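Local coordinates for Non-structural protein 2 (Human respiratory syncytial virus A, PDB 7LDK) that antagonises the host type I interferon response, probably in cooperation with NS1, and interacts with host RIGI to block signalling that leads to interferon production, at residues F62-Y66 / F92-I96; L104-G108 / I118-D122. Residues are numbered along the deposited sequence.

The two contacts illustrate how a small sheet can carry a helix on a face while the chain's C-terminal part pairs along one edge. Interaction 1 comes first in sequence and closes before interaction 2 opens; their centres lie about 12 Å apart. Interaction 1 sets helix 55-89 against the start of strand 94-100, close to the centre of the chain, whereas interaction 2 ties strand 103-110 to the short strand 118-119 at the surface. Strands 94-100 and 103-110 are antiparallel neighbours, so the contacts meet directly: Ile96 N lies 2.9 Å from Gly108 O, and Ile96 O 3.0 Å from Ile107 N, both probable hydrogen bonds. The packing of helix 55-89 and the pairing of the C-terminal segment thus converge on one sheet.

Interaction 1: residues F62-Y66 / F92-I96; sequences FLVNY and FPMPI
Helix 55-89 packs against the start of the strand that follows it through aromatic and proline rings, and residues 62-66 with 92-96 form this contact. Residues 62-66 make one regular turn inside the helix, with Tyr66 N hydrogen-bonded to Phe62 O at 3.1 Å. Residues 92-96 are extended: Phe92 and Pro93 in a loop, then the first residues of strand 94-100. The backbones stay well apart, the CA atoms of Phe62 and Pro95 being 7.1 Å from each other.

Phe62 (chi1 t, chi2 90°) points toward the strand and presents a ring face to Pro95, whose CB stands 3.6 Å from the ring centroid, a CH-pi contact; Phe40 packs edge-to-face with the same ring. Leu63 (m, t) skirts the contact, its CD2 3.6 Å from Pro93 O. One turn after Phe62, Tyr66 (t, chi2 70°) also points toward the strand. Pro93 CG sits over its ring face, 3.9 Å from the centroid, and the edge of the Tyr66 ring meets the face of the Phe92 ring in a T-shaped pair, centroids 5.4 Å apart and planes at 69°. Ile36 lies against Phe62, Tyr66 and Pro93.

Between these segments, cohesion therefore comes from CH-pi, aromatic and other apolar packing, the prolines offering aliphatic C-H groups (Pro93 CG, Pro95 CB) to the faces of the Tyr66 and Phe62 rings.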
ATOM      1  N   PHE A  62       0.139   1.566   7.505  1.00 24.77           N
ATOM      2  CA  PHE A  62       0.352   1.097   6.119  1.00 23.77           C
ATOM      3  C   PHE A  62       0.174   2.280   5.165  1.00 24.88           C
ATOM      4  O   PHE A  62       1.042   2.501   4.343  1.00 25.01           O
ATOM      5  CB  PHE A  62      -0.586  -0.066   5.799  1.00 22.40           C
ATOM      6  CG  PHE A  62      -0.400  -0.586   4.401  1.00 21.97           C
ATOM      7  CD1 PHE A  62       0.500  -1.595   4.144  1.00 21.65           C
ATOM      8  CD2 PHE A  62      -1.090  -0.036   3.330  1.00 22.55           C
ATOM      9  CE1 PHE A  62       0.674  -2.075   2.858  1.00 22.01           C
ATOM     10  CE2 PHE A  62      -0.892  -0.501   2.040  1.00 22.75           C
ATOM     11  CZ  PHE A  62      -0.019  -1.526   1.810  1.00 22.48           C
ATOM     12  N   LEU A  63      -0.927   3.016   5.261  1.00 26.64           N
ATOM     13  CA  LEU A  63      -1.227   4.084   4.283  1.00 28.93           C
ATOM     14  C   LEU A  63      -0.337   5.296   4.523  1.00 30.91           C
ATOM     15  O   LEU A  63       0.085   5.886   3.513  1.00 32.33           O
ATOM     16  CB  LEU A  63      -2.696   4.480   4.376  1.00 30.57           C
ATOM     17  CG  LEU A  63      -3.645   3.365   3.957  1.00 31.35           C
ATOM     18  CD1 LEU A  63      -5.083   3.839   4.109  1.00 33.57           C
ATOM     19  CD2 LEU A  63      -3.368   2.895   2.526  1.00 31.17           C
ATOM     20  N   VAL A  64      -0.046   5.652   5.776  1.00 31.71           N
ATOM     21  CA  VAL A  64       0.896   6.764   6.054  1.00 34.15           C
ATOM     22  C   VAL A  64       2.194   6.490   5.280  1.00 33.71           C
ATOM     23  O   VAL A  64       2.659   7.380   4.569  1.00 35.42           O
ATOM     24  CB  VAL A  64       1.153   6.953   7.565  1.00 36.19           C
ATOM     25  CG1 VAL A  64       2.366   7.837   7.822  1.00 39.10           C
ATOM     26  CG2 VAL A  64      -0.055   7.526   8.283  1.00 37.18           C
ATOM     27  N   ASN A  65       2.752   5.292   5.387  1.00 32.44           N
ATOM     28  CA  ASN A  65       4.062   4.950   4.777  1.00 33.03           C
ATOM     29  C   ASN A  65       3.907   4.911   3.255  1.00 32.25           C
ATOM     30  O   ASN A  65       4.811   5.395   2.575  1.00 34.65           O
ATOM     31  CB  ASN A  65       4.638   3.663   5.351  1.00 32.87           C
ATOM     32  CG  ASN A  65       4.929   3.764   6.829  1.00 34.60           C
ATOM     33  OD1 ASN A  65       4.556   4.703   7.495  1.00 37.29           O
ATOM     34  ND2 ASN A  65       5.584   2.782   7.386  1.00 35.97           N
ATOM     35  N   TYR A  66       2.803   4.395   2.725  1.00 29.85           N
ATOM     36  CA  TYR A  66       2.543   4.413   1.268  1.00 29.75           C
ATOM     37  C   TYR A  66       2.524   5.850   0.766  1.00 31.90           C
ATOM     38  O   TYR A  66       3.292   6.166  -0.132  1.00 33.16           O
ATOM     39  CB  TYR A  66       1.220   3.752   0.910  1.00 28.03           C
ATOM     40  CG  TYR A  66       0.931   3.853  -0.563  1.00 28.67           C
ATOM     41  CD1 TYR A  66       1.661   3.135  -1.486  1.00 29.25           C
ATOM     42  CD2 TYR A  66      -0.029   4.729  -1.035  1.00 29.67           C
ATOM     43  CE1 TYR A  66       1.404   3.248  -2.840  1.00 31.06           C
ATOM     44  CE2 TYR A  66      -0.294   4.863  -2.385  1.00 31.11           C
ATOM     45  CZ  TYR A  66       0.430   4.119  -3.298  1.00 31.94           C
ATOM     46  OH  TYR A  66       0.163   4.209  -4.640  1.00 34.07           O
ATOM     47  N   PHE A  92      -5.896   3.382  -4.642  1.00 51.28           N
ATOM     48  CA  PHE A  92      -4.804   3.195  -3.648  1.00 49.06           C
ATOM     49  C   PHE A  92      -4.877   1.774  -3.083  1.00 46.77           C
ATOM     50  O   PHE A  92      -5.960   1.227  -2.859  1.00 48.18           O
ATOM     51  CB  PHE A  92      -4.815   4.299  -2.585  1.00 49.07           C
ATOM     52  CG  PHE A  92      -4.180   5.595  -3.032  1.00 51.34           C
ATOM     53  CD1 PHE A  92      -3.686   5.764  -4.327  1.00 53.50           C
ATOM     54  CD2 PHE A  92      -4.086   6.666  -2.153  1.00 51.74           C
ATOM     55  CE1 PHE A  92      -3.135   6.973  -4.731  1.00 54.33           C
ATOM     56  CE2 PHE A  92      -3.531   7.874  -2.562  1.00 53.27           C
ATOM     57  CZ  PHE A  92      -3.059   8.026  -3.849  1.00 54.16           C
ATOM     58  N   PRO A  93      -3.711   1.138  -2.851  1.00 43.58           N
ATOM     59  CA  PRO A  93      -3.651  -0.223  -2.341  1.00 41.70           C
ATOM     60  C   PRO A  93      -4.186  -0.326  -0.912  1.00 39.78           C
ATOM     61  O   PRO A  93      -4.106   0.638  -0.178  1.00 40.44           O
ATOM     62  CB  PRO A  93      -2.149  -0.536  -2.360  1.00 41.15           C
ATOM     63  CG  PRO A  93      -1.521   0.801  -2.134  1.00 40.75           C
ATOM     64  CD  PRO A  93      -2.367   1.715  -2.990  1.00 43.44           C
ATOM     65  N   MET A  94      -4.735  -1.492  -0.594  1.00 39.36           N
ATOM     66  CA  MET A  94      -5.191  -1.900   0.758  1.00 38.23           C
ATOM     67  C   MET A  94      -4.353  -3.092   1.205  1.00 33.45           C
ATOM     68  O   MET A  94      -4.080  -4.008   0.431  1.00 33.01           O
ATOM     69  CB  MET A  94      -6.655  -2.347   0.744  1.00 43.91           C
ATOM     70  CG  MET A  94      -7.660  -1.280   0.444  1.00 49.25           C
ATOM     71  SD  MET A  94      -9.112  -2.102  -0.293  1.00 62.77           S
ATOM     72  CE  MET A  94      -9.463  -0.972  -1.648  1.00 67.26           C
ATOM     73  N   PRO A  95      -3.953  -3.144   2.488  1.00 29.18           N
ATOM     74  CA  PRO A  95      -3.185  -4.266   2.998  1.00 27.18           C
ATOM     75  C   PRO A  95      -4.083  -5.449   3.384  1.00 26.18           C
ATOM     76  O   PRO A  95      -5.157  -5.246   3.825  1.00 26.60           O
ATOM     77  CB  PRO A  95      -2.543  -3.617   4.224  1.00 26.67           C
ATOM     78  CG  PRO A  95      -3.627  -2.725   4.779  1.00 27.53           C
ATOM     79  CD  PRO A  95      -4.283  -2.167   3.537  1.00 28.72           C
ATOM     80  N   ILE A  96      -3.600  -6.660   3.186  1.00 25.63           N
ATOM     81  CA  ILE A  96      -4.207  -7.917   3.705  1.00 25.95           C
ATOM     82  C   ILE A  96      -3.411  -8.325   4.941  1.00 24.86           C
ATOM     83  O   ILE A  96      -2.229  -8.624   4.752  1.00 24.39           O
ATOM     84  CB  ILE A  96      -4.142  -9.031   2.654  1.00 27.03           C
ATOM     85  CG1 ILE A  96      -4.705  -8.595   1.302  1.00 28.51           C
ATOM     86  CG2 ILE A  96      -4.827 -10.264   3.198  1.00 27.99           C
ATOM     87  CD1 ILE A  96      -6.089  -7.995   1.397  1.00 29.51           C
TER

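Interaction 2: residues L104-G108 / I118-D122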
ATOM      1  N   LEU A 104      -0.432  -8.804  14.277  1.00 32.92           N
ATOM      2  CA  LEU A 104      -0.819  -8.788  12.851  1.00 29.61           C
ATOM      3  C   LEU A 104       0.423  -8.934  11.986  1.00 28.45           C
ATOM      4  O   LEU A 104       1.511  -8.497  12.371  1.00 29.65           O
ATOM      5  CB  LEU A 104      -1.565  -7.499  12.527  1.00 28.93           C
ATOM      6  CG  LEU A 104      -2.912  -7.326  13.215  1.00 29.70           C
ATOM      7  CD1 LEU A 104      -3.480  -5.972  12.921  1.00 29.43           C
ATOM      8  CD2 LEU A 104      -3.877  -8.385  12.790  1.00 29.82           C
ATOM      9  N   GLU A 105       0.254  -9.605  10.862  1.00 27.67           N
ATOM     10  CA  GLU A 105       1.263  -9.732   9.790  1.00 27.42           C
ATOM     11  C   GLU A 105       0.597  -9.289   8.486  1.00 26.35           C
ATOM     12  O   GLU A 105      -0.498  -9.770   8.216  1.00 26.66           O
ATOM     13  CB  GLU A 105       1.755 -11.167   9.672  1.00 28.55           C
ATOM     14  CG  GLU A 105       2.962 -11.269   8.753  1.00 29.57           C
ATOM     15  CD  GLU A 105       3.265 -12.610   8.104  1.00 31.22           C
ATOM     16  OE1 GLU A 105       2.636 -13.650   8.516  1.00 31.74           O
ATOM     17  OE2 GLU A 105       4.112 -12.595   7.162  1.00 32.14           O
ATOM     18  N   CYS A 106       1.222  -8.392   7.728  1.00 25.75           N
ATOM     19  CA  CYS A 106       0.781  -8.022   6.372  1.00 25.22           C
ATOM     20  C   CYS A 106       1.385  -9.026   5.404  1.00 25.79           C
ATOM     21  O   CYS A 106       2.606  -9.166   5.402  1.00 27.03           O
ATOM     22  CB  CYS A 106       1.200  -6.610   6.006  1.00 25.55           C
ATOM     23  SG  CYS A 106       0.539  -6.094   4.398  1.00 26.29           S
ATOM     24  N   ILE A 107       0.541  -9.721   4.639  1.00 25.85           N
ATOM     25  CA  ILE A 107       0.931 -10.860   3.767  1.00 27.34           C
ATOM     26  C   ILE A 107       0.693 -10.513   2.309  1.00 28.44           C
ATOM     27  O   ILE A 107       0.947 -11.380   1.474  1.00 30.46           O
ATOM     28  CB  ILE A 107       0.156 -12.117   4.152  1.00 27.91           C
ATOM     29  CG1 ILE A 107      -1.348 -11.889   4.075  1.00 27.39           C
ATOM     30  CG2 ILE A 107       0.611 -12.572   5.519  1.00 28.22           C
ATOM     31  CD1 ILE A 107      -2.079 -13.085   3.600  1.00 29.07           C
ATOM     32  N   GLY A 108       0.236  -9.297   2.040  1.00 28.24           N
ATOM     33  CA  GLY A 108       0.111  -8.780   0.670  1.00 29.96           C
ATOM     34  C   GLY A 108      -0.804  -7.565   0.613  1.00 29.98           C
ATOM     35  O   GLY A 108      -1.154  -6.996   1.684  1.00 27.80           O
ATOM     36  N   ILE A 118      -2.087  -9.437  -4.410  1.00 34.72           N
ATOM     37  CA  ILE A 118      -0.680  -9.898  -4.574  1.00 35.21           C
ATOM     38  C   ILE A 118      -0.127 -10.275  -3.195  1.00 32.45           C
ATOM     39  O   ILE A 118      -0.111  -9.398  -2.308  1.00 29.80           O
ATOM     40  CB  ILE A 118       0.193  -8.800  -5.220  1.00 35.84           C
ATOM     41  CG1 ILE A 118      -0.451  -8.266  -6.499  1.00 38.27           C
ATOM     42  CG2 ILE A 118       1.628  -9.295  -5.459  1.00 37.45           C
ATOM     43  CD1 ILE A 118       0.168  -6.992  -6.998  1.00 38.66           C
ATOM     44  N   TYR A 119       0.363 -11.503  -3.051  1.00 33.28           N
ATOM     45  CA  TYR A 119       0.970 -11.987  -1.789  1.00 32.02           C
ATOM     46  C   TYR A 119       2.446 -11.589  -1.753  1.00 33.29           C
ATOM     47  O   TYR A 119       3.033 -11.409  -2.796  1.00 35.13           O
ATOM     48  CB  TYR A 119       0.690 -13.483  -1.593  1.00 32.80           C
ATOM     49  CG  TYR A 119      -0.777 -13.740  -1.377  1.00 32.09           C
ATOM     50  CD1 TYR A 119      -1.429 -13.136  -0.328  1.00 29.79           C
ATOM     51  CD2 TYR A 119      -1.535 -14.495  -2.236  1.00 34.48           C
ATOM     52  CE1 TYR A 119      -2.783 -13.293  -0.108  1.00 30.08           C
ATOM     53  CE2 TYR A 119      -2.899 -14.660  -2.033  1.00 34.89           C
ATOM     54  CZ  TYR A 119      -3.535 -14.050  -0.969  1.00 32.55           C
ATOM     55  OH  TYR A 119      -4.883 -14.108  -0.749  1.00 33.18           O
ATOM     56  N   LYS A 120       2.969 -11.397  -0.537  1.00 33.39           N
ATOM     57  CA  LYS A 120       4.379 -11.120  -0.166  1.00 34.86           C
ATOM     58  C   LYS A 120       5.333 -11.887  -1.086  1.00 37.74           C
ATOM     59  O   LYS A 120       6.275 -11.250  -1.584  1.00 38.85           O
ATOM     60  CB  LYS A 120       4.611 -11.521   1.299  1.00 35.91           C
ATOM     61  CG  LYS A 120       4.346 -13.004   1.643  1.00 38.72           C
ATOM     62  CD  LYS A 120       4.450 -13.320   3.126  1.00 39.00           C
ATOM     63  CE  LYS A 120       3.949 -14.697   3.511  1.00 41.12           C
ATOM     64  NZ  LYS A 120       4.417 -15.078   4.876  1.00 42.00           N
ATOM     65  N   TYR A 121       5.102 -13.191  -1.311  1.00 39.14           N
ATOM     66  CA  TYR A 121       6.034 -14.043  -2.098  1.00 42.54           C
ATOM     67  C   TYR A 121       6.197 -13.500  -3.527  1.00 45.51           C
ATOM     68  O   TYR A 121       7.145 -13.931  -4.189  1.00 48.63           O
ATOM     69  CB  TYR A 121       5.677 -15.538  -2.133  1.00 43.62           C
ATOM     70  CG  TYR A 121       4.256 -15.981  -2.416  1.00 43.00           C
ATOM     71  CD1 TYR A 121       3.611 -15.805  -3.634  1.00 44.36           C
ATOM     72  CD2 TYR A 121       3.580 -16.735  -1.464  1.00 41.71           C
ATOM     73  CE1 TYR A 121       2.310 -16.256  -3.844  1.00 44.35           C
ATOM     74  CE2 TYR A 121       2.302 -17.230  -1.671  1.00 41.48           C
ATOM     75  CZ  TYR A 121       1.644 -16.962  -2.850  1.00 42.83           C
ATOM     76  OH  TYR A 121       0.375 -17.466  -2.960  1.00 43.49           O
ATOM     77  N   ASP A 122       5.337 -12.583  -3.982  1.00 45.31           N
ATOM     78  CA  ASP A 122       5.256 -12.125  -5.394  1.00 49.07           C
ATOM     79  C   ASP A 122       5.573 -10.628  -5.488  1.00 48.36           C
ATOM     80  O   ASP A 122       5.461 -10.080  -6.603  1.00 49.68           O
ATOM     81  CB  ASP A 122       3.865 -12.439  -5.966  1.00 50.53           C
ATOM     82  CG  ASP A 122       3.788 -13.704  -6.814  1.00 55.36           C
ATOM     83  OD1 ASP A 122       4.635 -14.610  -6.666  1.00 57.86           O
ATOM     84  OD2 ASP A 122       2.930 -13.727  -7.698  1.00 59.43           O
TER
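This is the open end of a beta hairpin, away from its connecting loop, where strand 103-110 meets the short strand 118-119 at one edge of the three-stranded antiparallel sheet, on the protein surface. Gly108 and Tyr119 form a non-hydrogen-bonded pair, and their CA atoms come within 4.1 Å. So close an approach depends on glycine: a CB at position 108 would collide with Ile118 O, which already lies 3.0 Å from Gly108 CA in a CA-H...O contact.

Just beyond the pair the chain enters a 3-10 turn, secured by a hydrogen bond from Asp122 N to Tyr119 O, 2.8 Å. The turn leads to Asp122, first residue of the DLNP motif, which by similarity interacts with host MAP1B. Side chains reinforce the junction: Ile107 CD1 packs against Tyr119 CE1 at 3.8 Å, while Lys120 reaches back along the strand in a salt bridge, weak as a hydrogen bond, from its NZ to Glu105 OE2 at 3.4 Å. Glu105 OE1 is hydrogen-bonded to His100 NE2. A backbone hydrogen bond of good geometry completes the contact: Lys120 N donates to Ile107 O over 2.9 Å, almost linearly at 171°, and the same oxygen lies 3.3 Å from Tyr119 CA.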